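Hypothetical protein, GDSL-like Lipase/Acylhydrolase family protein (Bacteroides uniformis, PDB 4M8K) is probably a hydrolase of the GDSL-like lipase/acylhydrolase family, cleaving ester or acyl bonds in a substrate not yet identified. Local coordinates at residues 60-65 with 206-211; 54-59 with 200-205; 27-32 with 43-48; 194-199 with 212-217. All coordinates share one frame; numbering follows the deposited sequence.

Contact 1: residues 60-65 with 206-211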
# COMPACT_ATOMS: atom_id res chain seq x y z
N VAL A 60 3.33 -12.20 12.87
CA VAL A 60 2.37 -11.28 12.25
C VAL A 60 2.04 -10.12 13.15
O VAL A 60 1.69 -9.05 12.66
CB VAL A 60 1.09 -12.01 11.79
CG1 VAL A 60 0.30 -12.53 13.01
CG2 VAL A 60 0.23 -11.12 10.92
N GLU A 61 2.15 -10.32 14.46
CA GLU A 61 1.76 -9.30 15.47
C GLU A 61 2.72 -8.12 15.51
O GLU A 61 2.39 -7.06 16.06
CB GLU A 61 1.70 -9.92 16.88
CG GLU A 61 0.57 -10.93 17.02
CD GLU A 61 0.95 -12.36 16.67
OE1 GLU A 61 2.04 -12.62 16.12
OE2 GLU A 61 0.12 -13.24 16.93
N GLU A 62 3.87 -8.30 14.89
CA GLU A 62 4.89 -7.26 14.75
C GLU A 62 4.67 -6.41 13.51
O GLU A 62 5.30 -5.37 13.37
CB GLU A 62 6.29 -7.88 14.69
CG GLU A 62 6.76 -8.54 15.98
CD GLU A 62 7.80 -9.62 15.78
OE1 GLU A 62 8.02 -10.09 14.65
OE2 GLU A 62 8.42 -9.99 16.78
N THR A 63 3.80 -6.83 12.58
CA THR A 63 3.59 -6.06 11.33
C THR A 63 2.89 -4.72 11.64
O THR A 63 2.08 -4.66 12.58
CB THR A 63 2.77 -6.84 10.26
OG1 THR A 63 1.44 -7.07 10.71
CG2 THR A 63 3.46 -8.18 9.94
N TRP A 64 3.11 -3.70 10.80
CA TRP A 64 2.58 -2.37 11.04
C TRP A 64 1.06 -2.41 11.06
O TRP A 64 0.44 -1.72 11.85
CB TRP A 64 3.07 -1.33 10.01
CG TRP A 64 2.48 -1.45 8.60
CD1 TRP A 64 2.99 -2.13 7.57
CD2 TRP A 64 1.27 -0.86 8.15
NE1 TRP A 64 2.19 -2.01 6.45
CE2 TRP A 64 1.10 -1.26 6.80
CE3 TRP A 64 0.28 -0.07 8.77
CZ2 TRP A 64 -0.03 -0.87 6.04
CZ3 TRP A 64 -0.80 0.32 8.02
CH2 TRP A 64 -0.98 -0.11 6.66
N TRP A 65 0.47 -3.22 10.16
CA TRP A 65 -0.98 -3.18 9.91
C TRP A 65 -1.77 -3.95 10.97
O TRP A 65 -2.90 -3.57 11.30
CB TRP A 65 -1.35 -3.63 8.46
CG TRP A 65 -0.72 -4.89 8.08
CD1 TRP A 65 0.50 -5.04 7.55
CD2 TRP A 65 -1.22 -6.19 8.35
NE1 TRP A 65 0.82 -6.38 7.47
CE2 TRP A 65 -0.24 -7.10 7.93
CE3 TRP A 65 -2.41 -6.68 8.89
CZ2 TRP A 65 -0.42 -8.49 8.02
CZ3 TRP A 65 -2.60 -8.08 8.97
CH2 TRP A 65 -1.60 -8.95 8.52
N PRO A 206 10.86 -3.06 6.45
CA PRO A 206 10.89 -2.65 7.87
C PRO A 206 11.19 -3.78 8.84
O PRO A 206 10.80 -4.95 8.62
CB PRO A 206 9.49 -2.10 8.09
CG PRO A 206 9.04 -1.63 6.74
CD PRO A 206 9.62 -2.67 5.78
N SER A 207 11.93 -3.40 9.88
CA SER A 207 12.27 -4.19 11.02
C SER A 207 11.12 -4.10 12.00
O SER A 207 10.14 -3.39 11.76
CB SER A 207 13.55 -3.64 11.68
OG SER A 207 13.33 -2.33 12.21
N VAL A 208 11.26 -4.79 13.11
CA VAL A 208 10.26 -4.73 14.15
C VAL A 208 10.08 -3.29 14.59
O VAL A 208 8.96 -2.80 14.68
CB VAL A 208 10.65 -5.61 15.33
CG1 VAL A 208 9.79 -5.28 16.58
CG2 VAL A 208 10.47 -7.07 14.98
N GLN A 209 11.21 -2.62 14.84
CA GLN A 209 11.18 -1.18 15.12
C GLN A 209 10.53 -0.32 14.01
O GLN A 209 9.70 0.58 14.28
CB GLN A 209 12.61 -0.69 15.38
CG GLN A 209 12.70 0.81 15.56
CD GLN A 209 14.12 1.31 15.74
OE1 GLN A 209 15.11 0.57 15.61
NE2 GLN A 209 14.23 2.60 15.99
N GLY A 210 10.94 -0.55 12.77
CA GLY A 210 10.36 0.16 11.64
C GLY A 210 8.85 -0.03 11.53
O GLY A 210 8.11 0.94 11.25
N MSE A 211 8.38 -1.25 11.77
CA MSE A 211 6.94 -1.54 11.74
C MSE A 211 6.19 -0.74 12.78
O MSE A 211 5.07 -0.25 12.51
CB MSE A 211 6.66 -3.02 11.97
CG MSE A 211 7.08 -3.94 10.89
SE MSE A 211 6.15 -3.61 9.18
CE MSE A 211 6.71 -5.24 8.23
O HOH W 1 6.74 -4.23 15.36
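Selenomethionine Met-211 presses against the chain of Glu-62 and Trp-64. Its CB lies only 3.1 Å from Glu-62 O, a tight van der Waals contact. CG follows along the same carbonyl. The chain then bends at chi2 (-62°) and brings SE to the rim of the Trp-64 indole. SE is 3.8 Å from Trp-64 CD1 and close to the ring plane, 89° off the normal of the five-membered ring. This is an edge-on Met-aromatic contact, with the two side chains crossing at about a right angle. Trp-64 CB also touches Met-211 O, at 3.4 Å. Trp-64 N is buried here and has no hydrogen-bond partner; SE lies 3.4 Å from Trp-64 N.

Further out, a water donates to both Glu-62 O and Val-208 O, 2.7 Å from each. It bridges the two backbone carbonyls. Val-208 CG2 sits against the Glu-62 carboxylate, 3.8 Å from its CD. In that carboxylate, OE1 accepts hydrogen bonds from Thr-58 N and Lys-59 N. With an alanine here, Thr-58 N and Lys-59 N would probably lose their acceptor, and Val-208 CG2 its cover.

The indole is steadied by Trp-64 NE1 bonding to Ser-31 OG. Ser-207 OG accepts from Gly-210 N at 3.0 Å, and Thr-63 OG1 caps Tyr-66 N weakly. The contact thus joins the N-terminal ends of two helices, 64-71 and 208-222, each with a hydroxyl N-cap, within the alpha/beta fold of the GDSL family.

Contact 2: residues 54-59 with 200-205. With ACT (acetate ion), chain C.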
# COMPACT_ATOMS: atom_id res chain seq x y z
N GLU A 54 17.15 -11.67 6.43
CA GLU A 54 17.98 -11.07 7.50
C GLU A 54 17.26 -9.82 7.94
O GLU A 54 17.58 -8.72 7.54
CB GLU A 54 19.42 -10.81 7.02
CG GLU A 54 20.05 -12.12 6.53
CD GLU A 54 20.12 -13.17 7.64
OE1 GLU A 54 20.76 -12.89 8.68
OE2 GLU A 54 19.53 -14.27 7.51
N ASN A 55 16.20 -10.05 8.73
CA ASN A 55 15.26 -9.06 9.15
C ASN A 55 14.54 -9.69 10.35
O ASN A 55 14.21 -10.89 10.34
CB ASN A 55 14.27 -8.72 8.01
CG ASN A 55 13.16 -7.74 8.42
OD1 ASN A 55 12.35 -8.04 9.32
ND2 ASN A 55 13.10 -6.58 7.75
N ASP A 56 14.33 -8.89 11.38
CA ASP A 56 13.96 -9.45 12.68
C ASP A 56 12.48 -9.60 12.88
O ASP A 56 12.05 -10.01 13.96
CB ASP A 56 14.54 -8.61 13.80
CG ASP A 56 14.00 -7.19 13.83
OD1 ASP A 56 13.16 -6.81 12.99
OD2 ASP A 56 14.51 -6.40 14.68
N VAL A 57 11.66 -9.29 11.86
CA VAL A 57 10.22 -9.52 11.98
C VAL A 57 9.90 -11.01 11.78
O VAL A 57 10.09 -11.50 10.70
CB VAL A 57 9.41 -8.68 10.97
CG1 VAL A 57 7.98 -9.07 10.99
CG2 VAL A 57 9.57 -7.22 11.31
N THR A 58 9.46 -11.71 12.84
CA THR A 58 9.14 -13.15 12.75
C THR A 58 7.64 -13.51 13.01
O THR A 58 7.22 -14.62 12.76
CB THR A 58 10.04 -13.97 13.73
OG1 THR A 58 9.69 -13.69 15.09
CG2 THR A 58 11.52 -13.63 13.57
N LYS A 59 6.84 -12.57 13.46
CA LYS A 59 5.46 -12.81 13.87
C LYS A 59 4.53 -11.78 13.27
O LYS A 59 4.88 -10.60 13.18
CB LYS A 59 5.33 -12.70 15.39
CG LYS A 59 6.05 -13.79 16.15
CD LYS A 59 5.91 -13.57 17.66
CE LYS A 59 7.17 -13.89 18.42
NZ LYS A 59 6.86 -14.38 19.79
N ASP A 200 13.17 2.29 10.35
CA ASP A 200 14.25 1.36 10.46
C ASP A 200 14.00 0.19 9.53
O ASP A 200 12.93 -0.42 9.56
CB ASP A 200 14.42 0.87 11.90
CG ASP A 200 15.67 0.06 12.10
OD1 ASP A 200 16.78 0.67 12.08
OD2 ASP A 200 15.57 -1.20 12.27
N LYS A 201 14.98 -0.10 8.70
CA LYS A 201 14.88 -1.20 7.77
C LYS A 201 16.04 -2.18 7.88
O LYS A 201 17.17 -1.83 8.16
CB LYS A 201 14.76 -0.72 6.35
CG LYS A 201 13.50 0.13 6.03
CD LYS A 201 13.64 1.00 4.77
CE LYS A 201 12.53 2.06 4.73
NZ LYS A 201 12.61 2.96 3.58
N GLN A 202 15.73 -3.43 7.59
CA GLN A 202 16.71 -4.49 7.45
C GLN A 202 16.42 -5.20 6.17
O GLN A 202 15.29 -5.62 5.93
CB GLN A 202 16.60 -5.43 8.62
CG GLN A 202 16.91 -4.71 9.92
CD GLN A 202 16.64 -5.53 11.15
OE1 GLN A 202 16.09 -6.60 11.07
NE2 GLN A 202 17.03 -5.00 12.30
N TRP A 203 17.43 -5.37 5.33
CA TRP A 203 17.24 -5.98 4.00
C TRP A 203 16.18 -5.25 3.23
O TRP A 203 15.38 -5.88 2.52
CB TRP A 203 16.93 -7.48 4.07
CG TRP A 203 18.11 -8.33 3.91
CD1 TRP A 203 19.42 -7.99 4.10
CD2 TRP A 203 18.11 -9.69 3.48
NE1 TRP A 203 20.23 -9.06 3.82
CE2 TRP A 203 19.45 -10.11 3.42
CE3 TRP A 203 17.09 -10.59 3.09
CZ2 TRP A 203 19.82 -11.43 3.07
CZ3 TRP A 203 17.45 -11.90 2.73
CH2 TRP A 203 18.80 -12.30 2.73
N GLY A 204 16.19 -3.92 3.38
CA GLY A 204 15.33 -3.01 2.57
C GLY A 204 13.86 -3.03 2.95
O GLY A 204 13.01 -2.33 2.30
N HIS A 205 13.56 -3.70 4.06
CA HIS A 205 12.16 -3.81 4.52
C HIS A 205 12.03 -3.54 6.01
O HIS A 205 12.97 -3.70 6.76
CB HIS A 205 11.62 -5.17 4.17
CG HIS A 205 11.63 -5.46 2.70
ND1 HIS A 205 12.79 -5.65 2.00
CD2 HIS A 205 10.63 -5.55 1.79
CE1 HIS A 205 12.51 -5.93 0.74
NE2 HIS A 205 11.20 -5.83 0.57
C ACT C . 8.69 -5.01 -1.92
O ACT C . 9.47 -5.91 -1.57
OXT ACT C . 7.61 -5.31 -2.44
CH3 ACT C . 9.00 -3.56 -1.69
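Gln-202 O is gripped by two donors that come from opposite faces of its carbonyl plane. Asn-55 ND2 reaches it at 3.0 Å with a nearly straight bond (166°). His-205 N reaches it from within the hairpin. Asn-55 holds CG anti to N (chi1 175°), which carries the amide in among the carbonyls of the hairpin. Its ND2 also bonds to Pro-206 O. The other end, OD1, accepts from Val-57 N at 2.9 Å and closes an Asx turn. Both ends of the amide are therefore used, and its rotation is fixed. The bare methyl of an alanine in its place is likely to leave Val-57 N without this acceptor and Gln-202 O and Pro-206 O each short of one donor, so that the 54-59 loop could drift from the hairpin.

Gln-202 answers with its own amide: OE1 accepts from Asp-56 N at 2.9 Å. The donor lies almost along the C=O axis, but the bond is bent at the hydrogen (133°). Asp-56 turns its OD1 to Val-208 N instead.

The hairpin, strands 201-202 and 205-206, turns through a type I' beta turn from Gln-202 to His-205. It presents His-205, which probably corresponds to the active-site histidine of GDSL hydrolases. His-205 ND1 donates to Trp-203 O at 2.7 Å, in its ring plane. His-205 NE2 donates to acetate O at 2.8 Å. At the surface, Glu-54 has two conformers; in one, CB makes a less certain CH-pi contact over the Trp-203 five-membered ring.

Contact 3: residues 27-32 with 43-48. With ACT (acetate ion), chain C.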
# COMPACT_ATOMS: atom_id res chain seq x y z
N GLY A 27 -1.23 -3.36 -0.87
CA GLY A 27 0.19 -3.21 -0.56
C GLY A 27 1.13 -4.09 -1.33
O GLY A 27 0.74 -4.89 -2.23
N ASP A 28 2.38 -3.93 -0.95
CA ASP A 28 3.49 -4.71 -1.46
C ASP A 28 4.13 -5.53 -0.29
O ASP A 28 3.46 -5.78 0.70
CB ASP A 28 4.48 -3.79 -2.19
CG ASP A 28 5.07 -2.71 -1.28
OD1 ASP A 28 5.16 -2.89 -0.04
OD2 ASP A 28 5.42 -1.65 -1.82
N SER A 29 5.40 -5.92 -0.41
CA SER A 29 6.06 -6.74 0.64
C SER A 29 5.92 -6.15 2.03
O SER A 29 5.88 -6.89 3.00
CB SER A 29 7.55 -6.89 0.41
OG SER A 29 7.91 -7.68 -0.70
N TYR A 30 5.89 -4.80 2.14
CA TYR A 30 5.95 -4.12 3.44
C TYR A 30 4.68 -4.43 4.28
O TYR A 30 4.68 -4.32 5.51
CB TYR A 30 6.08 -2.59 3.31
CG TYR A 30 7.47 -2.01 3.09
CD1 TYR A 30 8.41 -2.64 2.31
CD2 TYR A 30 7.80 -0.77 3.64
CE1 TYR A 30 9.67 -2.08 2.11
CE2 TYR A 30 9.03 -0.20 3.44
CZ TYR A 30 9.98 -0.86 2.66
OH TYR A 30 11.25 -0.32 2.48
N SER A 31 3.64 -4.83 3.58
CA SER A 31 2.32 -5.12 4.18
C SER A 31 1.94 -6.60 4.07
O SER A 31 0.78 -6.98 4.29
CB SER A 31 1.28 -4.20 3.52
OG SER A 31 1.60 -2.84 3.74
N THR A 32 2.91 -7.46 3.75
CA THR A 32 2.66 -8.89 3.63
C THR A 32 3.04 -9.64 4.89
O THR A 32 3.90 -9.21 5.65
CB THR A 32 3.42 -9.63 2.47
OG1 THR A 32 4.86 -9.57 2.64
CG2 THR A 32 2.99 -9.09 1.12
N LEU A 43 2.30 -13.32 -3.35
CA LEU A 43 3.64 -13.49 -2.81
C LEU A 43 3.82 -12.68 -1.55
O LEU A 43 3.36 -11.53 -1.44
CB LEU A 43 4.72 -13.11 -3.83
CG LEU A 43 4.73 -13.96 -5.09
CD1 LEU A 43 5.83 -13.45 -6.03
CD2 LEU A 43 4.89 -15.45 -4.80
N CYS A 44 4.50 -13.28 -0.59
CA CYS A 44 4.84 -12.64 0.69
C CYS A 44 6.35 -12.52 0.91
O CYS A 44 7.11 -13.30 0.37
CB CYS A 44 4.23 -13.46 1.81
SG CYS A 44 2.42 -13.39 1.86
N TRP A 45 6.77 -11.59 1.76
CA TRP A 45 8.15 -11.40 2.10
C TRP A 45 8.43 -11.85 3.53
O TRP A 45 9.47 -12.39 3.79
CB TRP A 45 8.50 -9.91 1.94
CG TRP A 45 9.98 -9.61 1.84
CD1 TRP A 45 10.70 -9.53 0.71
CD2 TRP A 45 10.87 -9.27 2.91
NE1 TRP A 45 11.98 -9.19 1.00
CE2 TRP A 45 12.10 -8.99 2.35
CE3 TRP A 45 10.72 -9.14 4.31
CZ2 TRP A 45 13.22 -8.67 3.13
CZ3 TRP A 45 11.78 -8.78 5.05
CH2 TRP A 45 13.04 -8.58 4.48
N TYR A 46 7.47 -11.64 4.43
CA TYR A 46 7.62 -12.03 5.84
C TYR A 46 6.94 -13.36 6.17
O TYR A 46 5.86 -13.64 5.72
CB TYR A 46 7.01 -10.96 6.72
CG TYR A 46 7.66 -9.58 6.64
CD1 TYR A 46 8.72 -9.26 7.47
CD2 TYR A 46 7.20 -8.59 5.75
CE1 TYR A 46 9.35 -8.01 7.40
CE2 TYR A 46 7.82 -7.34 5.70
CZ TYR A 46 8.86 -7.05 6.53
OH TYR A 46 9.47 -5.80 6.51
N GLY A 47 7.56 -14.13 7.04
CA GLY A 47 6.97 -15.38 7.53
C GLY A 47 6.88 -16.53 6.56
O GLY A 47 6.11 -17.45 6.80
N VAL A 48 7.69 -16.52 5.50
CA VAL A 48 7.59 -17.52 4.45
C VAL A 48 8.50 -18.72 4.81
O VAL A 48 9.71 -18.59 4.85
CB VAL A 48 7.98 -17.00 3.07
CG1 VAL A 48 7.91 -18.10 2.03
CG2 VAL A 48 7.10 -15.81 2.64
C ACT C . 8.69 -5.01 -1.92
O ACT C . 9.47 -5.91 -1.57
OXT ACT C . 7.61 -5.31 -2.44
CH3 ACT C . 9.00 -3.56 -1.69
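Trp-45 lays its CB and the near end of its indole against Ser-29: CB is 3.5 Å from Ser-29 OG, and CD1 is 3.6 Å from that same OG. Beside it, the Tyr-46 ring turns an edge to the 29-32 turn. Its CE2 meets Ser-29 O at 3.4 Å, near the ring plane. Trp-45 CE3 stands over the centre of the Tyr-46 ring, so the two aromatic residues brace one another.

One polar bond joins the segments. Trp-45 N donates to Thr-32 OG1 at 2.9 Å, nearly straight (167°). Thr-32 OG1 sits between its own N and carbonyl carbon (chi1 63°). From there it also donates to Ser-29 O, so a single hydroxyl links the turn to the loop. Thr-32 CB packs on Cys-44 SG, at 3.9 Å.

An Asx turn shapes the start of the turn: Asp-28 OD1 accepts from Tyr-30 N. The far hydroxyls reach the hairpin, Tyr-46 OH to Pro-206 O and Tyr-30 OH to Gly-204 O.

Gly-27 to Tyr-30 fit the GDS(L) motif of the family, which makes Ser-29 the probable nucleophile. Ser-29 N donates to acetate OXT at 3.1 Å, and Ser-29 OG bonds to acetate O. Gly-84 N and Asn-122 ND2 also bind the ion. Acetate probably came from the crystallisation liquor, but the three donors Ser-29 N, Gly-84 N and Asn-122 ND2 are consistent with an oxyanion hole beside the serine.

Contact 4: residues 194-199 with 212-217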
# COMPACT_ATOMS: atom_id res chain seq x y z
N ILE A 194 0.43 9.95 3.70
CA ILE A 194 1.23 9.77 4.93
C ILE A 194 2.67 9.61 4.50
O ILE A 194 3.07 8.61 3.92
CB ILE A 194 0.73 8.58 5.72
CG1 ILE A 194 -0.75 8.82 6.03
CG2 ILE A 194 1.53 8.39 6.98
CD1 ILE A 194 -1.54 7.65 6.53
N ARG A 195 3.48 10.63 4.76
CA ARG A 195 4.88 10.59 4.33
C ARG A 195 5.76 10.01 5.43
O ARG A 195 6.13 10.68 6.37
CB ARG A 195 5.32 11.97 3.89
CG ARG A 195 4.57 12.37 2.62
CD ARG A 195 4.91 13.76 2.07
NE ARG A 195 4.59 14.81 3.02
CZ ARG A 195 3.36 15.28 3.26
NH1 ARG A 195 2.28 14.80 2.63
NH2 ARG A 195 3.19 16.24 4.16
N LEU A 196 6.06 8.73 5.31
CA LEU A 196 6.81 8.08 6.36
C LEU A 196 8.23 8.66 6.48
O LEU A 196 8.81 9.09 5.50
CB LEU A 196 6.90 6.61 6.09
CG LEU A 196 5.58 5.90 5.99
CD1 LEU A 196 5.84 4.43 5.62
CD2 LEU A 196 4.82 6.01 7.27
N HIS A 197 8.76 8.69 7.71
CA HIS A 197 10.12 9.13 7.93
C HIS A 197 10.77 8.27 9.02
O HIS A 197 10.10 7.78 9.90
CB HIS A 197 10.12 10.60 8.35
CG HIS A 197 9.31 10.86 9.59
ND1 HIS A 197 9.85 10.85 10.86
CD2 HIS A 197 8.00 11.16 9.74
CE1 HIS A 197 8.90 11.09 11.74
NE2 HIS A 197 7.76 11.28 11.09
N ASP A 198 12.09 8.14 8.96
CA ASP A 198 12.83 7.47 10.04
C ASP A 198 12.30 6.07 10.29
O ASP A 198 12.02 5.68 11.42
CB ASP A 198 12.78 8.35 11.29
CG ASP A 198 13.31 9.73 11.00
OD1 ASP A 198 14.49 9.81 10.60
OD2 ASP A 198 12.56 10.72 11.13
N ILE A 199 12.17 5.32 9.21
CA ILE A 199 11.73 3.94 9.28
C ILE A 199 12.95 3.00 9.26
O ILE A 199 13.62 2.87 8.25
CB ILE A 199 10.78 3.65 8.09
CG1 ILE A 199 9.61 4.64 8.04
CG2 ILE A 199 10.24 2.27 8.18
CD1 ILE A 199 8.78 4.75 9.31
N GLN A 212 6.79 -0.57 13.97
CA GLN A 212 6.17 0.24 15.01
C GLN A 212 6.06 1.68 14.61
O GLN A 212 5.03 2.33 14.86
CB GLN A 212 6.95 0.17 16.32
CG GLN A 212 6.98 -1.23 16.94
CD GLN A 212 7.40 -1.21 18.41
OE1 GLN A 212 7.67 -0.15 18.97
NE2 GLN A 212 7.45 -2.37 19.02
N SER A 213 7.12 2.18 13.98
CA SER A 213 7.12 3.57 13.51
C SER A 213 6.05 3.80 12.46
O SER A 213 5.39 4.86 12.46
CB SER A 213 8.52 3.95 13.00
OG SER A 213 9.49 3.80 14.03
N ILE A 214 5.90 2.84 11.54
CA ILE A 214 4.86 2.96 10.48
C ILE A 214 3.47 3.00 11.11
O ILE A 214 2.68 3.92 10.84
CB ILE A 214 4.91 1.84 9.42
CG1 ILE A 214 6.22 1.90 8.64
CG2 ILE A 214 3.70 1.97 8.50
CD1 ILE A 214 6.47 0.68 7.75
N ASP A 215 3.19 2.03 11.95
CA ASP A 215 1.94 2.00 12.77
C ASP A 215 1.69 3.35 13.39
O ASP A 215 0.64 3.96 13.15
CB ASP A 215 2.06 0.86 13.81
CG ASP A 215 1.00 0.89 14.93
OD1 ASP A 215 -0.10 1.43 14.76
OD2 ASP A 215 1.35 0.38 16.00
N ALA A 216 2.67 3.88 14.13
CA ALA A 216 2.48 5.12 14.85
C ALA A 216 2.24 6.28 13.89
O ALA A 216 1.35 7.07 14.14
CB ALA A 216 3.64 5.44 15.79
N GLN A 217 3.00 6.35 12.80
CA GLN A 217 2.85 7.45 11.87
C GLN A 217 1.54 7.40 11.09
O GLN A 217 0.96 8.45 10.80
CB GLN A 217 4.06 7.52 10.91
CG GLN A 217 5.27 8.10 11.60
CD GLN A 217 6.53 8.01 10.77
OE1 GLN A 217 6.53 8.26 9.55
NE2 GLN A 217 7.63 7.65 11.43
O HOH W 2 4.77 10.23 8.75
O HOH W 3 12.00 2.99 12.91
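The last strand of the central parallel sheet, 192-195, leads into a loop that is pinned to the last helix, 208-222. Gln-217 does most of the pinning. Its side chain leaves the helix extended (chi2 172°), and its amide pairs with both the N-H and the C=O of His-197. OE1 accepts from His-197 N at 2.9 Å, in the carbonyl plane and on a lone pair. NE2 donates to His-197 O, also at 2.9 Å and almost straight (169°). OE1 takes a second donor as well, a water that also donates to Arg-195 O.

The imidazole of His-197 lies over the same amide, the two planes 15° apart. NE2 of Gln-217 is 3.6 Å above the ring plane, over its centre. The amide is thus held flat by its bonds and covered by the ring. His-197 ND1 donates to Asp-198 OD2 at 2.7 Å, which fixes the rotation of the imidazole.

Beneath the polar layer lies an apolar one. Leu-196 CD1 and Ile-199 CD1 both meet Ile-214 CG1, at 4.0 Å and 3.9 Å. Ile-199 CD1 also touches Ser-213 CB, at 3.8 Å. A second water bridges Asp-198 O and Ser-213 OG, and that hydroxyl bonds back to Gln-209 O. On the inner side, Ile-194 and Leu-196 rest on Ile-169 of the neighbouring strand, and Ile-214 reaches Trp-64. This is the packing of a C-terminal helix against one face of the parallel sheet, at its edge strand, in the three-layer alpha/beta/alpha fold of GDSL hydrolases.

From the N terminus, contact 3 closes first. It draws together a short loop that follows strand 22-27 and is complete before the others open. The next two are long-range. Contact 2 ties the 54-59 loop to the 201-206 hairpin, and contact 1 ties the residues that follow, 60-65, to the start of helix 208-222. They cross along the chain and touch at Ser-207 OG to Asp-200 OD2. Contact 4 closes a short loop between strand 192-195 and helix 208-222, and it crosses both. Contacts 2 and 3 touch directly and share the acetate. Contacts 1 and 4 share the last helix, while contacts 3 and 4 do not touch.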